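Local coordinates for hypothetical protein APE0754 (Aeropyrum pernix, PDB 1TUA) that is of unknown function but, as a protein carrying KH domains, probably binds RNA, at residues V92-V97 and K106-R111; E155-A158 and M162-T165; G117-T122 and T165-L170. One frame throughout, in Å; residues are numbered along the deposited sequence.

Contact 1. Residues V92-V97 and K106-R111; sequences VDLKQV and KRIKGR
L94 and I108 lie alongside each other, their side chains running in opposite senses. The end methyl CD1 of I108 does the touching for its residue: it lies 3.9 Å from L94 CB and also 3.9 Å from L94 CD2, so it presses on the flank of the leucine and not on one branch alone. I108 holds CG1 between its backbone N and carbonyl carbon (chi1 63°), and an extended second torsion carries CD1 outward to the leucine. The other leucine methyl, CD1, meets the aliphatic part of K109 at a slant, 3.9 Å from CG, before that chain bends and sends NZ to the backbone O of E135. In the type I KH fold, this is where the first strand of the second domain, 87-93, leads into the helices that pack on its sheet. L94 also packs on V138 of the central strand and on L105, I112 and A158, and an alanine here, keeping only CB against I108 CD1, would probably leave K109 CG without its apolar partner and open a gap between sheet and helices. Just before it, D93 OD1 accepts from K95 N at 2.9 Å, capping the turn into the next helix.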
loop_
_atom_site.group_PDB
_atom_site.type_symbol
_atom_site.label_atom_id
_atom_site.label_comp_id
_atom_site.label_asym_id
_atom_site.label_seq_id
_atom_site.Cartn_x
_atom_site.Cartn_y
_atom_site.Cartn_z
ATOM N N VAL A 92 -5.973 2.395 4.944
ATOM C CA VAL A 92 -7.258 2.681 5.564
ATOM C C VAL A 92 -7.346 1.775 6.790
ATOM O O VAL A 92 -7.369 0.551 6.665
ATOM C CB VAL A 92 -8.432 2.365 4.617
ATOM C CG1 VAL A 92 -9.752 2.512 5.352
ATOM C CG2 VAL A 92 -8.398 3.310 3.427
ATOM N N ASP A 93 -7.351 2.374 7.976
ATOM C CA ASP A 93 -7.444 1.584 9.198
ATOM C C ASP A 93 -8.930 1.438 9.502
ATOM O O ASP A 93 -9.585 2.398 9.918
ATOM C CB ASP A 93 -6.740 2.288 10.361
ATOM C CG ASP A 93 -6.597 1.387 11.577
ATOM O OD1 ASP A 93 -7.610 0.788 11.995
ATOM O OD2 ASP A 93 -5.474 1.275 12.114
ATOM N N LEU A 94 -9.457 0.234 9.289
ATOM C CA LEU A 94 -10.874 -0.021 9.497
ATOM C C LEU A 94 -11.361 0.174 10.933
ATOM O O LEU A 94 -12.557 0.366 11.157
ATOM C CB LEU A 94 -11.227 -1.427 8.993
ATOM C CG LEU A 94 -10.949 -1.670 7.500
ATOM C CD1 LEU A 94 -11.287 -3.099 7.129
ATOM C CD2 LEU A 94 -11.768 -0.701 6.657
ATOM N N LYS A 95 -10.457 0.133 11.906
ATOM C CA LYS A 95 -10.883 0.330 13.285
ATOM C C LYS A 95 -11.285 1.785 13.515
ATOM O O LYS A 95 -11.910 2.119 14.525
ATOM C CB LYS A 95 -9.782 -0.092 14.258
ATOM C CG LYS A 95 -9.630 -1.597 14.352
ATOM C CD LYS A 95 -8.674 -1.998 15.450
ATOM C CE LYS A 95 -8.585 -3.513 15.556
ATOM N NZ LYS A 95 -7.582 -3.952 16.567
ATOM N N GLN A 96 -10.923 2.649 12.570
ATOM C CA GLN A 96 -11.290 4.059 12.657
ATOM C C GLN A 96 -12.781 4.165 12.377
ATOM O O GLN A 96 -13.409 5.176 12.672
ATOM C CB GLN A 96 -10.519 4.889 11.629
ATOM C CG GLN A 96 -9.112 5.224 12.045
ATOM C CD GLN A 96 -8.430 6.147 11.060
ATOM O OE1 GLN A 96 -8.989 7.163 10.654
ATOM N NE2 GLN A 96 -7.210 5.805 10.675
ATOM N N VAL A 97 -13.339 3.105 11.799
ATOM C CA VAL A 97 -14.759 3.064 11.473
ATOM C C VAL A 97 -15.541 2.196 12.454
ATOM O O VAL A 97 -16.510 2.649 13.058
ATOM C CB VAL A 97 -14.988 2.503 10.052
ATOM C CG1 VAL A 97 -16.478 2.444 9.747
ATOM C CG2 VAL A 97 -14.271 3.365 9.036
ATOM N N LYS A 106 -15.740 -7.766 10.622
ATOM C CA LYS A 106 -15.968 -8.858 9.689
ATOM C C LYS A 106 -17.027 -8.483 8.663
ATOM O O LYS A 106 -16.876 -8.770 7.481
ATOM C CB LYS A 106 -16.399 -10.132 10.430
ATOM C CG LYS A 106 -15.333 -10.730 11.332
ATOM C CD LYS A 106 -15.800 -12.052 11.935
ATOM C CE LYS A 106 -15.923 -13.148 10.871
ATOM N NZ LYS A 106 -14.616 -13.555 10.252
ATOM N N ARG A 107 -18.102 -7.837 9.098
ATOM C CA ARG A 107 -19.142 -7.465 8.151
ATOM C C ARG A 107 -18.663 -6.474 7.102
ATOM O O ARG A 107 -18.935 -6.656 5.917
ATOM C CB ARG A 107 -20.372 -6.904 8.869
ATOM C CG ARG A 107 -21.205 -7.973 9.546
ATOM C CD ARG A 107 -22.656 -7.549 9.630
ATOM N NE ARG A 107 -22.811 -6.286 10.345
ATOM C CZ ARG A 107 -22.635 -6.138 11.655
ATOM N NH1 ARG A 107 -22.297 -7.179 12.411
ATOM N NH2 ARG A 107 -22.797 -4.943 12.212
ATOM N N ILE A 108 -17.945 -5.433 7.512
ATOM C CA ILE A 108 -17.482 -4.468 6.520
ATOM C C ILE A 108 -16.410 -5.051 5.607
ATOM O O ILE A 108 -16.325 -4.670 4.441
ATOM C CB ILE A 108 -16.945 -3.158 7.153
ATOM C CG1 ILE A 108 -15.726 -3.443 8.022
ATOM C CG2 ILE A 108 -18.046 -2.488 7.955
ATOM C CD1 ILE A 108 -14.967 -2.188 8.403
ATOM N N LYS A 109 -15.596 -5.971 6.116
ATOM C CA LYS A 109 -14.577 -6.575 5.267
ATOM C C LYS A 109 -15.285 -7.370 4.178
ATOM O O LYS A 109 -14.805 -7.462 3.048
ATOM C CB LYS A 109 -13.647 -7.474 6.083
ATOM C CG LYS A 109 -12.694 -6.690 6.977
ATOM C CD LYS A 109 -11.897 -7.592 7.904
ATOM C CE LYS A 109 -10.817 -8.356 7.163
ATOM N NZ LYS A 109 -10.123 -9.332 8.055
ATOM N N GLY A 110 -16.446 -7.921 4.521
ATOM C CA GLY A 110 -17.224 -8.676 3.554
ATOM C C GLY A 110 -17.704 -7.776 2.426
ATOM O O GLY A 110 -17.726 -8.190 1.269
ATOM N N ARG A 111 -18.093 -6.546 2.764
ATOM C CA ARG A 111 -18.552 -5.567 1.773
ATOM C C ARG A 111 -17.381 -5.087 0.907
ATOM O O ARG A 111 -17.516 -4.929 -0.303
ATOM C CB ARG A 111 -19.176 -4.348 2.462
ATOM C CG ARG A 111 -20.462 -4.628 3.214
ATOM C CD ARG A 111 -21.609 -4.911 2.264
ATOM N NE ARG A 111 -22.002 -3.725 1.506
ATOM C CZ ARG A 111 -22.946 -3.722 0.573
ATOM N NH1 ARG A 111 -23.589 -4.849 0.285
ATOM N NH2 ARG A 111 -23.252 -2.603 -0.070
#

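Contact 2. Residues E155-A158 and M162-T165; sequences EMLA and MHST
M162, at the N-cap position of helix 163-188, meets L157 through its backbone: its carbonyl O lies 4.4 Å from L157 CD2, while its CB points away from helix 144-158. The next residue, H163, lays its ring against L157. Its CA is 7.1 Å from that of L157, and the two side chains cross at about a right angle, the leucine methyl CD2 reaching the imidazole obliquely. H163 has CG anti to its carbonyl carbon (chi1 -73°), which swings the ring back toward the leucine although CB itself does not point there; R111 and A119 pack on the same ring. The turn 159-161 reverses the chain between the last helix of the KH fold, 144-158, and the long helix 163-188 that follows it, and these first residues of the long helix fold back against the end of the preceding one. Two residues further on, T165 points CB toward M156 and offers its methyl: CG2 stands anti to the backbone N and approaches M156 CE to 4.2 Å. The methionine bends at its last torsion (chi3 74°), so that its terminal methyl meets the threonine across its path at roughly a right angle. M156 also touches V166, H169 and R161, while L157 continues inward to I112, I123 and V166.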
loop_
_atom_site.group_PDB
_atom_site.type_symbol
_atom_site.label_atom_id
_atom_site.label_comp_id
_atom_site.label_asym_id
_atom_site.label_seq_id
_atom_site.Cartn_x
_atom_site.Cartn_y
_atom_site.Cartn_z
ATOM N N GLU A 155 -13.429 3.514 1.979
ATOM C CA GLU A 155 -14.071 4.121 3.137
ATOM C C GLU A 155 -15.596 4.113 2.972
ATOM O O GLU A 155 -16.328 3.809 3.922
ATOM C CB GLU A 155 -13.560 5.548 3.335
ATOM C CG GLU A 155 -12.087 5.609 3.709
ATOM C CD GLU A 155 -11.545 7.030 3.759
ATOM O OE1 GLU A 155 -11.835 7.818 2.829
ATOM O OE2 GLU A 155 -10.819 7.356 4.721
ATOM N N MET A 156 -16.074 4.439 1.771
ATOM C CA MET A 156 -17.514 4.451 1.497
ATOM C C MET A 156 -18.133 3.068 1.726
ATOM O O MET A 156 -19.239 2.959 2.255
ATOM C CB MET A 156 -17.789 4.911 0.060
ATOM C CG MET A 156 -17.613 6.414 -0.176
ATOM S SD MET A 156 -17.714 6.868 -1.927
ATOM C CE MET A 156 -19.431 6.728 -2.248
ATOM N N LEU A 157 -17.425 2.012 1.332
ATOM C CA LEU A 157 -17.939 0.659 1.530
ATOM C C LEU A 157 -17.925 0.302 3.011
ATOM O O LEU A 157 -18.839 -0.358 3.499
ATOM C CB LEU A 157 -17.112 -0.370 0.749
ATOM C CG LEU A 157 -17.246 -0.375 -0.775
ATOM C CD1 LEU A 157 -16.368 -1.475 -1.361
ATOM C CD2 LEU A 157 -18.694 -0.597 -1.162
ATOM N N ALA A 158 -16.888 0.745 3.723
ATOM C CA ALA A 158 -16.768 0.459 5.151
ATOM C C ALA A 158 -17.858 1.181 5.927
ATOM O O ALA A 158 -18.117 0.870 7.089
ATOM C CB ALA A 158 -15.395 0.886 5.666
ATOM N N MET A 162 -24.006 1.359 -0.912
ATOM C CA MET A 162 -24.258 0.275 -1.865
ATOM C C MET A 162 -23.022 0.187 -2.754
ATOM O O MET A 162 -22.301 1.169 -2.907
ATOM C CB MET A 162 -25.469 0.581 -2.759
ATOM C CG MET A 162 -26.849 0.513 -2.097
ATOM S SD MET A 162 -28.196 0.700 -3.325
ATOM C CE MET A 162 -28.293 2.501 -3.452
ATOM N N HIS A 163 -22.778 -0.977 -3.342
ATOM C CA HIS A 163 -21.629 -1.133 -4.227
ATOM C C HIS A 163 -21.796 -0.268 -5.477
ATOM O O HIS A 163 -20.864 0.408 -5.906
ATOM C CB HIS A 163 -21.467 -2.604 -4.625
ATOM C CG HIS A 163 -20.952 -3.471 -3.519
ATOM N ND1 HIS A 163 -19.625 -3.492 -3.146
ATOM C CD2 HIS A 163 -21.591 -4.318 -2.679
ATOM C CE1 HIS A 163 -19.470 -4.313 -2.124
ATOM N NE2 HIS A 163 -20.647 -4.826 -1.820
ATOM N N SER A 164 -22.994 -0.285 -6.056
ATOM C CA SER A 164 -23.276 0.493 -7.265
ATOM C C SER A 164 -23.036 1.976 -7.023
ATOM O O SER A 164 -22.545 2.686 -7.902
ATOM C CB SER A 164 -24.723 0.265 -7.715
ATOM O OG SER A 164 -25.620 0.600 -6.677
ATOM N N THR A 165 -23.399 2.433 -5.825
ATOM C CA THR A 165 -23.208 3.826 -5.423
ATOM C C THR A 165 -21.717 4.153 -5.460
ATOM O O THR A 165 -21.296 5.134 -6.065
ATOM C CB THR A 165 -23.719 4.055 -3.989
ATOM O OG1 THR A 165 -25.150 4.066 -3.994
ATOM C CG2 THR A 165 -23.198 5.371 -3.424
#

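Contact 3. Residues G117-T122 and T165-L170; sequences GRARRT and TVYRHL
Y167 has CG anti to its carbonyl carbon (chi1 -56°), and this rotamer sends the ring out from helix 163-188 to helix 118-127; on the facing helix T122 sets CG2 anti to its backbone N, with OG1 beside that N (chi1 -64°). The two side chains cross at about a right angle, and the methyl lands over one face of the ring. CG2 of T122 lies 3.7 Å from the ring centroid of Y167, a CH-pi contact displaced toward the rim, with CE1 its nearest atom at 3.4 Å. The far end of the tyrosine slides on to A119: its OH is 3.2 Å from A119 CA and 3.5 Å from A119 CB, with the alanine CA at the ring edge, near its plane. The threonine is fixed in this pose by its own helix, since OG1 gives a 2.8 Å hydrogen bond to R118 O. That carbonyl also takes T122 N, and the two donors reach it from opposite faces of its plane. L170, one turn after Y167, continues the packing on I123, M126 and T127. The segment axes run nearly parallel, 5° apart, but at 11.6 Å they are well separated, and the tyrosine spans that distance. G117, with positive phi, is the N-cap of helix 118-127 and closes the GxxG loop between the two helices characteristic of KH domains, a loop that in relatives contacts the nucleic acid backbone; Y167 therefore fastens the added C-terminal helix to the helix that follows this signature loop.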
loop_
_atom_site.group_PDB
_atom_site.type_symbol
_atom_site.label_atom_id
_atom_site.label_comp_id
_atom_site.label_asym_id
_atom_site.label_seq_id
_atom_site.Cartn_x
_atom_site.Cartn_y
_atom_site.Cartn_z
ATOM N N GLY A 117 -14.457 -11.836 -4.023
ATOM C CA GLY A 117 -13.507 -10.742 -4.108
ATOM C C GLY A 117 -13.808 -9.785 -5.243
ATOM O O GLY A 117 -12.933 -9.059 -5.703
ATOM N N ARG A 118 -15.061 -9.768 -5.680
ATOM C CA ARG A 118 -15.493 -8.912 -6.783
ATOM C C ARG A 118 -15.426 -7.411 -6.508
ATOM O O ARG A 118 -15.118 -6.630 -7.405
ATOM C CB ARG A 118 -16.922 -9.265 -7.169
ATOM C CG ARG A 118 -17.381 -8.672 -8.485
ATOM C CD ARG A 118 -17.306 -9.723 -9.581
ATOM N NE ARG A 118 -17.746 -11.031 -9.088
ATOM C CZ ARG A 118 -18.899 -11.255 -8.456
ATOM N NH1 ARG A 118 -19.748 -10.257 -8.233
ATOM N NH2 ARG A 118 -19.197 -12.479 -8.028
ATOM N N ALA A 119 -15.739 -7.003 -5.283
ATOM C CA ALA A 119 -15.716 -5.580 -4.943
ATOM C C ALA A 119 -14.287 -5.050 -4.933
ATOM O O ALA A 119 -14.001 -4.006 -5.522
ATOM C CB ALA A 119 -16.370 -5.349 -3.589
ATOM N N ARG A 120 -13.394 -5.779 -4.270
ATOM C CA ARG A 120 -11.996 -5.381 -4.195
ATOM C C ARG A 120 -11.397 -5.286 -5.602
ATOM O O ARG A 120 -10.705 -4.320 -5.927
ATOM C CB ARG A 120 -11.213 -6.390 -3.353
ATOM C CG ARG A 120 -9.790 -5.960 -3.031
ATOM C CD ARG A 120 -9.054 -7.057 -2.269
ATOM N NE ARG A 120 -8.960 -8.280 -3.061
ATOM C CZ ARG A 120 -8.161 -8.432 -4.112
ATOM N NH1 ARG A 120 -7.369 -7.441 -4.500
ATOM N NH2 ARG A 120 -8.171 -9.569 -4.795
ATOM N N ARG A 121 -11.670 -6.282 -6.442
ATOM C CA ARG A 121 -11.138 -6.277 -7.803
ATOM C C ARG A 121 -11.680 -5.126 -8.648
ATOM O O ARG A 121 -10.943 -4.528 -9.445
ATOM C CB ARG A 121 -11.424 -7.611 -8.500
ATOM C CG ARG A 121 -10.687 -8.779 -7.886
ATOM C CD ARG A 121 -10.858 -10.052 -8.711
ATOM N NE ARG A 121 -10.090 -11.165 -8.150
ATOM C CZ ARG A 121 -10.339 -11.728 -6.970
ATOM N NH1 ARG A 121 -11.341 -11.281 -6.223
ATOM N NH2 ARG A 121 -9.583 -12.730 -6.530
ATOM N N THR A 122 -12.965 -4.816 -8.485
ATOM C CA THR A 122 -13.574 -3.724 -9.240
ATOM C C THR A 122 -12.887 -2.402 -8.917
ATOM O O THR A 122 -12.568 -1.622 -9.808
ATOM C CB THR A 122 -15.075 -3.591 -8.927
ATOM O OG1 THR A 122 -15.750 -4.773 -9.368
ATOM C CG2 THR A 122 -15.669 -2.370 -9.632
ATOM N N THR A 165 -23.399 2.433 -5.825
ATOM C CA THR A 165 -23.208 3.826 -5.423
ATOM C C THR A 165 -21.717 4.153 -5.460
ATOM O O THR A 165 -21.296 5.134 -6.065
ATOM C CB THR A 165 -23.719 4.055 -3.989
ATOM O OG1 THR A 165 -25.150 4.066 -3.994
ATOM C CG2 THR A 165 -23.198 5.371 -3.424
ATOM N N VAL A 166 -20.926 3.312 -4.804
ATOM C CA VAL A 166 -19.484 3.498 -4.756
ATOM C C VAL A 166 -18.863 3.465 -6.156
ATOM O O VAL A 166 -18.052 4.323 -6.497
ATOM C CB VAL A 166 -18.826 2.417 -3.855
ATOM C CG1 VAL A 166 -17.305 2.544 -3.895
ATOM C CG2 VAL A 166 -19.317 2.574 -2.425
ATOM N N TYR A 167 -19.252 2.491 -6.971
ATOM C CA TYR A 167 -18.705 2.382 -8.317
ATOM C C TYR A 167 -19.072 3.580 -9.184
ATOM O O TYR A 167 -18.246 4.080 -9.944
ATOM C CB TYR A 167 -19.181 1.100 -9.003
ATOM C CG TYR A 167 -18.867 -0.176 -8.253
ATOM C CD1 TYR A 167 -17.701 -0.304 -7.486
ATOM C CD2 TYR A 167 -19.733 -1.264 -8.315
ATOM C CE1 TYR A 167 -17.414 -1.492 -6.793
ATOM C CE2 TYR A 167 -19.458 -2.450 -7.632
ATOM C CZ TYR A 167 -18.302 -2.559 -6.875
ATOM O OH TYR A 167 -18.056 -3.731 -6.198
ATOM N N ARG A 168 -20.311 4.043 -9.079
ATOM C CA ARG A 168 -20.739 5.186 -9.874
ATOM C C ARG A 168 -19.911 6.420 -9.489
ATOM O O ARG A 168 -19.474 7.185 -10.349
ATOM C CB ARG A 168 -22.223 5.459 -9.638
ATOM C CG ARG A 168 -22.986 5.814 -10.897
ATOM C CD ARG A 168 -24.369 6.359 -10.558
ATOM N NE ARG A 168 -25.147 5.452 -9.710
ATOM C CZ ARG A 168 -25.567 4.246 -10.085
ATOM N NH1 ARG A 168 -25.286 3.790 -11.301
ATOM N NH2 ARG A 168 -26.280 3.502 -9.245
ATOM N N HIS A 169 -19.696 6.604 -8.190
ATOM C CA HIS A 169 -18.916 7.731 -7.690
ATOM C C HIS A 169 -17.454 7.629 -8.131
ATOM O O HIS A 169 -16.868 8.606 -8.601
ATOM C CB HIS A 169 -19.004 7.784 -6.166
ATOM C CG HIS A 169 -18.127 8.827 -5.549
ATOM N ND1 HIS A 169 -16.777 8.636 -5.341
ATOM C CD2 HIS A 169 -18.402 10.081 -5.119
ATOM C CE1 HIS A 169 -16.258 9.729 -4.809
ATOM N NE2 HIS A 169 -17.223 10.621 -4.665
ATOM N N LEU A 170 -16.878 6.440 -7.976
ATOM C CA LEU A 170 -15.492 6.182 -8.361
ATOM C C LEU A 170 -15.320 6.442 -9.857
ATOM O O LEU A 170 -14.301 6.968 -10.297
ATOM C CB LEU A 170 -15.137 4.733 -8.026
ATOM C CG LEU A 170 -13.677 4.287 -8.065
ATOM C CD1 LEU A 170 -12.813 5.215 -7.220
ATOM C CD2 LEU A 170 -13.599 2.848 -7.559
#

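All three contacts belong to the second KH unit and the helix that follows it. From the N-terminal end, contact 1 comes first and closes a short local loop, tying the end of strand 87-93 to helix 102-113; it is finished before the others begin. Contact 3 opens next, on helix 118-127, and spans the two remaining strands and helix 144-158 before it closes on helix 163-188. Contact 2 nests inside it, bridging the three-residue turn 159-161, and both end on the same long helix, sharing T165. Contact 1 meets contact 2 where I108 packs on A158, while A119 links contact 3 to R111 and H163.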